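Local coordinates for protein chinitase A (Streptomyces coelicolor, PDB 3EBV) that probably hydrolyses internal glycosidic bonds of chitin through its family 18 glycosyl hydrolase domain, the part held in this chain, at residues V7-Q21 / G267-A279. Numbering follows the deposited sequence.
Sequences VTGYWQNFNNGATVQ and GAMTWSTNWDATA
Q12 and N274 lie with their amides stacked, planes 24° apart, at the tightly packed centre of this contact. N274 OD1 accepts Q12 N at 2.9 Å, while ND2 reaches T19 O within its own amide plane and also donates to a water held by Q12 O and Q21 O. Beyond CG the Q12 chain runs extended (chi2 167°), carrying OE1 to S272 OG, 2.8 Å away; N16 ND2 reaches the same oxygen from the opposite face. Shortened to alanine, this position would probably leave S272 OG, which caps the helix by accepting W275 N, without its acceptor and cost the N16 amide both its bonds to Q12, leaving it held through A18 N. A18 CB packs closely over the W275 six-membered ring in a CH-pi contact, 3.5 Å from its centroid. Along the paired parallel strands 7-12 and 267-271, Y10 CB packs 3.3 Å from W271 CE3, while M269 SE meets the edge of the Y10 ring, whose OH bonds D117. Toward solvent, partly exposed T19 and T278 share a 2.7 Å OG1-OG1 hydrogen bond beside a water bridging T278 to G17 O. Joining first and last strands closes the TIM barrel of family 18, and the cis W271-S272 peptide follows its final strand.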
loop_
_atom_site.group_PDB
_atom_site.type_symbol
_atom_site.label_atom_id
_atom_site.label_comp_id
_atom_site.label_asym_id
_atom_site.label_seq_id
_atom_site.Cartn_x
_atom_site.Cartn_y
_atom_site.Cartn_z
ATOM N N VAL A 7 -1.089 -8.526 5.424
ATOM C CA VAL A 7 -2.090 -8.065 4.456
ATOM C C VAL A 7 -2.325 -6.599 4.774
ATOM O O VAL A 7 -2.644 -6.262 5.944
ATOM C CB VAL A 7 -3.430 -8.837 4.565
ATOM C CG1 VAL A 7 -4.423 -8.278 3.529
ATOM C CG2 VAL A 7 -3.200 -10.340 4.301
ATOM N N THR A 8 -2.140 -5.723 3.785
ATOM C CA THR A 8 -2.443 -4.273 3.945
ATOM C C THR A 8 -3.797 -4.016 3.321
ATOM O O THR A 8 -4.091 -4.520 2.225
ATOM C CB THR A 8 -1.374 -3.406 3.221
ATOM O OG1 THR A 8 -0.083 -3.661 3.790
ATOM C CG2 THR A 8 -1.660 -1.917 3.304
ATOM N N GLY A 9 -4.635 -3.239 4.007
ATOM C CA GLY A 9 -5.917 -2.823 3.396
ATOM C C GLY A 9 -6.141 -1.345 3.506
ATOM O O GLY A 9 -5.803 -0.752 4.537
ATOM N N TYR A 10 -6.641 -0.745 2.432
ATOM C CA TYR A 10 -6.991 0.693 2.457
ATOM C C TYR A 10 -8.378 0.887 3.028
ATOM O O TYR A 10 -9.316 0.290 2.506
ATOM C CB TYR A 10 -6.921 1.287 1.051
ATOM C CG TYR A 10 -5.490 1.505 0.617
ATOM C CD1 TYR A 10 -4.900 2.762 0.771
ATOM C CD2 TYR A 10 -4.711 0.452 0.099
ATOM C CE1 TYR A 10 -3.551 2.993 0.413
ATOM C CE2 TYR A 10 -3.367 0.685 -0.254
ATOM C CZ TYR A 10 -2.812 1.937 -0.090
ATOM O OH TYR A 10 -1.492 2.124 -0.430
ATOM N N TRP A 11 -8.467 1.726 4.077
ATOM C CA TRP A 11 -9.788 2.087 4.663
ATOM C C TRP A 11 -10.148 3.467 4.168
ATOM O O TRP A 11 -9.345 4.403 4.282
ATOM C CB TRP A 11 -9.647 2.072 6.172
ATOM C CG TRP A 11 -10.863 2.584 6.907
ATOM C CD1 TRP A 11 -11.954 1.853 7.243
ATOM C CD2 TRP A 11 -11.097 3.933 7.365
ATOM N NE1 TRP A 11 -12.887 2.665 7.897
ATOM C CE2 TRP A 11 -12.382 3.930 7.983
ATOM C CE3 TRP A 11 -10.383 5.133 7.291
ATOM C CZ2 TRP A 11 -12.937 5.082 8.575
ATOM C CZ3 TRP A 11 -10.948 6.296 7.862
ATOM C CH2 TRP A 11 -12.211 6.243 8.496
ATOM N N GLN A 12 -11.351 3.601 3.587
ATOM C CA GLN A 12 -11.772 4.878 2.979
ATOM C C GLN A 12 -12.269 5.939 3.953
ATOM O O GLN A 12 -13.262 5.720 4.652
ATOM C CB GLN A 12 -12.878 4.656 1.975
ATOM C CG GLN A 12 -12.456 3.693 0.817
ATOM C CD GLN A 12 -13.639 3.216 -0.034
ATOM O OE1 GLN A 12 -13.479 2.381 -0.910
ATOM N NE2 GLN A 12 -14.845 3.813 0.174
ATOM N N ASN A 13 -11.618 7.085 3.939
ATOM C CA ASN A 13 -12.140 8.277 4.661
ATOM C C ASN A 13 -13.096 9.058 3.783
ATOM O O ASN A 13 -12.991 10.282 3.691
ATOM C CB ASN A 13 -10.948 9.163 5.088
ATOM C CG ASN A 13 -11.392 10.364 5.927
ATOM O OD1 ASN A 13 -12.247 10.216 6.784
ATOM N ND2 ASN A 13 -10.793 11.523 5.680
ATOM N N PHE A 14 -14.024 8.354 3.140
ATOM C CA PHE A 14 -14.958 8.986 2.203
ATOM C C PHE A 14 -15.936 7.922 1.774
ATOM O O PHE A 14 -15.675 6.725 1.925
ATOM C CB PHE A 14 -14.242 9.613 0.985
ATOM C CG PHE A 14 -13.385 8.627 0.203
ATOM C CD1 PHE A 14 -13.941 7.898 -0.841
ATOM C CD2 PHE A 14 -12.045 8.459 0.523
ATOM C CE1 PHE A 14 -13.174 6.964 -1.548
ATOM C CE2 PHE A 14 -11.264 7.548 -0.203
ATOM C CZ PHE A 14 -11.830 6.802 -1.226
ATOM N N ASN A 15 -17.061 8.350 1.210
ATOM C CA ASN A 15 -18.079 7.423 0.743
ATOM C C ASN A 15 -18.086 7.428 -0.782
ATOM O O ASN A 15 -18.319 8.485 -1.415
ATOM C CB ASN A 15 -19.451 7.903 1.299
ATOM C CG ASN A 15 -20.612 7.021 0.885
ATOM O OD1 ASN A 15 -20.481 6.093 0.111
ATOM N ND2 ASN A 15 -21.796 7.351 1.402
ATOM N N ASN A 16 -17.792 6.271 -1.396
ATOM C CA ASN A 16 -17.802 6.133 -2.846
ATOM C C ASN A 16 -18.816 5.090 -3.319
ATOM O O ASN A 16 -18.720 4.589 -4.436
ATOM C CB ASN A 16 -16.410 5.734 -3.389
ATOM C CG ASN A 16 -15.934 4.392 -2.807
ATOM O OD1 ASN A 16 -16.686 3.741 -2.078
ATOM N ND2 ASN A 16 -14.681 3.997 -3.110
ATOM N N GLY A 17 -19.786 4.787 -2.469
ATOM C CA GLY A 17 -20.754 3.764 -2.805
ATOM C C GLY A 17 -20.427 2.405 -2.196
ATOM O O GLY A 17 -21.298 1.535 -2.131
ATOM N N ALA A 18 -19.166 2.213 -1.771
ATOM C CA ALA A 18 -18.817 0.980 -1.043
ATOM C C ALA A 18 -19.434 0.972 0.353
ATOM O O ALA A 18 -19.956 1.987 0.846
ATOM C CB ALA A 18 -17.271 0.847 -0.944
ATOM N N THR A 19 -19.346 -0.154 1.037
ATOM C CA THR A 19 -19.835 -0.258 2.408
ATOM C C THR A 19 -19.085 0.672 3.351
ATOM O O THR A 19 -17.859 0.601 3.438
ATOM C CB THR A 19 -19.699 -1.722 2.917
ATOM O OG1 THR A 19 -20.544 -2.571 2.133
ATOM C CG2 THR A 19 -20.112 -1.868 4.383
ATOM N N VAL A 20 -19.804 1.557 4.032
ATOM C CA VAL A 20 -19.170 2.453 4.976
ATOM C C VAL A 20 -18.749 1.690 6.209
ATOM O O VAL A 20 -19.497 0.841 6.731
ATOM C CB VAL A 20 -20.138 3.633 5.356
ATOM C CG1 VAL A 20 -19.591 4.433 6.533
ATOM C CG2 VAL A 20 -20.307 4.537 4.157
ATOM N N GLN A 21 -17.530 1.986 6.680
ATOM C CA GLN A 21 -16.961 1.294 7.819
ATOM C C GLN A 21 -16.329 2.257 8.805
ATOM O O GLN A 21 -15.705 3.240 8.388
ATOM C CB GLN A 21 -15.836 0.310 7.392
ATOM C CG GLN A 21 -16.289 -0.831 6.484
ATOM C CD GLN A 21 -15.152 -1.772 6.164
ATOM O OE1 GLN A 21 -14.097 -1.327 5.690
ATOM N NE2 GLN A 21 -15.358 -3.078 6.375
ATOM N N GLY A 267 3.617 -10.276 1.516
ATOM C CA GLY A 267 2.194 -10.617 1.471
ATOM C C GLY A 267 1.460 -9.880 0.378
ATOM O O GLY A 267 1.940 -9.778 -0.762
ATOM N N ALA A 268 0.296 -9.334 0.758
ATOM C CA ALA A 268 -0.626 -8.779 -0.234
ATOM C C ALA A 268 -1.254 -7.522 0.294
ATOM O O ALA A 268 -1.120 -7.184 1.474
ATOM C CB ALA A 268 -1.714 -9.819 -0.637
HETATM N N MSE A 269 -1.922 -6.821 -0.616
HETATM C CA MSE A 269 -2.574 -5.540 -0.270
HETATM C C MSE A 269 -3.867 -5.470 -1.072
HETATM O O MSE A 269 -3.960 -6.029 -2.177
HETATM C CB MSE A 269 -1.659 -4.365 -0.658
HETATM C CG MSE A 269 -2.322 -2.981 -0.502
HETATM SE SE MSE A 269 -3.348 -2.465 -2.146
HETATM C CE MSE A 269 -1.947 -1.489 -3.106
ATOM N N THR A 270 -4.893 -4.775 -0.535
ATOM C CA THR A 270 -6.076 -4.517 -1.375
ATOM C C THR A 270 -6.670 -3.113 -1.208
ATOM O O THR A 270 -6.694 -2.534 -0.089
ATOM C CB THR A 270 -7.173 -5.583 -1.167
ATOM O OG1 THR A 270 -8.151 -5.491 -2.215
ATOM C CG2 THR A 270 -7.856 -5.420 0.172
ATOM N N TRP A 271 -7.132 -2.612 -2.362
ATOM C CA TRP A 271 -8.030 -1.452 -2.403
ATOM C C TRP A 271 -9.424 -2.047 -2.600
ATOM O O TRP A 271 -9.671 -2.639 -3.668
ATOM C CB TRP A 271 -7.668 -0.586 -3.601
ATOM C CG TRP A 271 -8.644 0.565 -3.718
ATOM C CD1 TRP A 271 -9.745 0.609 -4.536
ATOM C CD2 TRP A 271 -8.626 1.779 -2.964
ATOM N NE1 TRP A 271 -10.428 1.810 -4.328
ATOM C CE2 TRP A 271 -9.747 2.543 -3.386
ATOM C CE3 TRP A 271 -7.760 2.300 -1.992
ATOM C CZ2 TRP A 271 -10.034 3.813 -2.837
ATOM C CZ3 TRP A 271 -8.035 3.543 -1.450
ATOM C CH2 TRP A 271 -9.164 4.292 -1.887
ATOM N N SER A 272 -10.349 -1.955 -1.624
ATOM C CA SER A 272 -10.217 -1.337 -0.304
ATOM C C SER A 272 -10.962 -2.248 0.685
ATOM O O SER A 272 -11.712 -3.137 0.277
ATOM C CB SER A 272 -10.896 0.053 -0.273
ATOM O OG SER A 272 -12.290 -0.112 -0.577
ATOM N N THR A 273 -10.808 -2.003 1.979
ATOM C CA THR A 273 -11.572 -2.772 2.984
ATOM C C THR A 273 -13.087 -2.584 2.731
ATOM O O THR A 273 -13.870 -3.524 2.918
ATOM C CB THR A 273 -11.180 -2.387 4.428
ATOM O OG1 THR A 273 -11.551 -1.034 4.691
ATOM C CG2 THR A 273 -9.650 -2.487 4.618
ATOM N N ASN A 274 -13.459 -1.406 2.265
ATOM C CA ASN A 274 -14.908 -1.099 2.049
ATOM C C ASN A 274 -15.458 -1.920 0.915
ATOM O O ASN A 274 -16.563 -2.509 1.025
ATOM C CB ASN A 274 -15.064 0.404 1.781
ATOM C CG ASN A 274 -14.421 1.240 2.865
ATOM O OD1 ASN A 274 -13.191 1.479 2.864
ATOM N ND2 ASN A 274 -15.243 1.714 3.815
ATOM N N TRP A 275 -14.715 -1.991 -0.201
ATOM C CA TRP A 275 -15.172 -2.829 -1.298
ATOM C C TRP A 275 -15.107 -4.314 -0.907
ATOM O O TRP A 275 -15.983 -5.096 -1.306
ATOM C CB TRP A 275 -14.362 -2.571 -2.565
ATOM C CG TRP A 275 -14.635 -1.264 -3.225
ATOM C CD1 TRP A 275 -13.734 -0.281 -3.488
ATOM C CD2 TRP A 275 -15.896 -0.796 -3.720
ATOM N NE1 TRP A 275 -14.336 0.777 -4.140
ATOM C CE2 TRP A 275 -15.673 0.491 -4.279
ATOM C CE3 TRP A 275 -17.191 -1.355 -3.777
ATOM C CZ2 TRP A 275 -16.712 1.267 -4.868
ATOM C CZ3 TRP A 275 -18.236 -0.569 -4.342
ATOM C CH2 TRP A 275 -17.974 0.715 -4.896
ATOM N N ASP A 276 -14.124 -4.702 -0.087
ATOM C CA ASP A 276 -14.066 -6.104 0.395
ATOM C C ASP A 276 -15.381 -6.448 1.150
ATOM O O ASP A 276 -15.986 -7.499 0.913
ATOM C CB ASP A 276 -12.803 -6.229 1.285
ATOM C CG ASP A 276 -12.515 -7.638 1.852
ATOM O OD1 ASP A 276 -12.745 -8.660 1.158
ATOM O OD2 ASP A 276 -12.005 -7.626 3.013
ATOM N N ALA A 277 -15.823 -5.515 1.990
ATOM C CA ALA A 277 -17.056 -5.707 2.810
ATOM C C ALA A 277 -18.287 -5.793 1.911
ATOM O O ALA A 277 -19.166 -6.654 2.148
ATOM C CB ALA A 277 -17.206 -4.573 3.791
ATOM N N THR A 278 -18.366 -4.920 0.894
ATOM C CA THR A 278 -19.465 -5.019 -0.073
ATOM C C THR A 278 -19.525 -6.409 -0.689
ATOM O O THR A 278 -20.618 -6.971 -0.959
ATOM C CB THR A 278 -19.345 -3.907 -1.127
ATOM O OG1 THR A 278 -19.663 -2.663 -0.470
ATOM C CG2 THR A 278 -20.288 -4.167 -2.331
ATOM N N ALA A 279 -18.330 -7.002 -0.891
ATOM C CA ALA A 279 -18.218 -8.342 -1.505
ATOM C C ALA A 279 -18.102 -9.450 -0.448
ATOM O O ALA A 279 -17.514 -10.504 -0.724
ATOM C CB ALA A 279 -16.999 -8.384 -2.490
HETATM O O HOH W 1 1.224 -5.753 2.572
HETATM O O HOH W 2 -15.064 3.917 5.702
HETATM O O HOH W 3 -21.473 -1.169 -1.807
#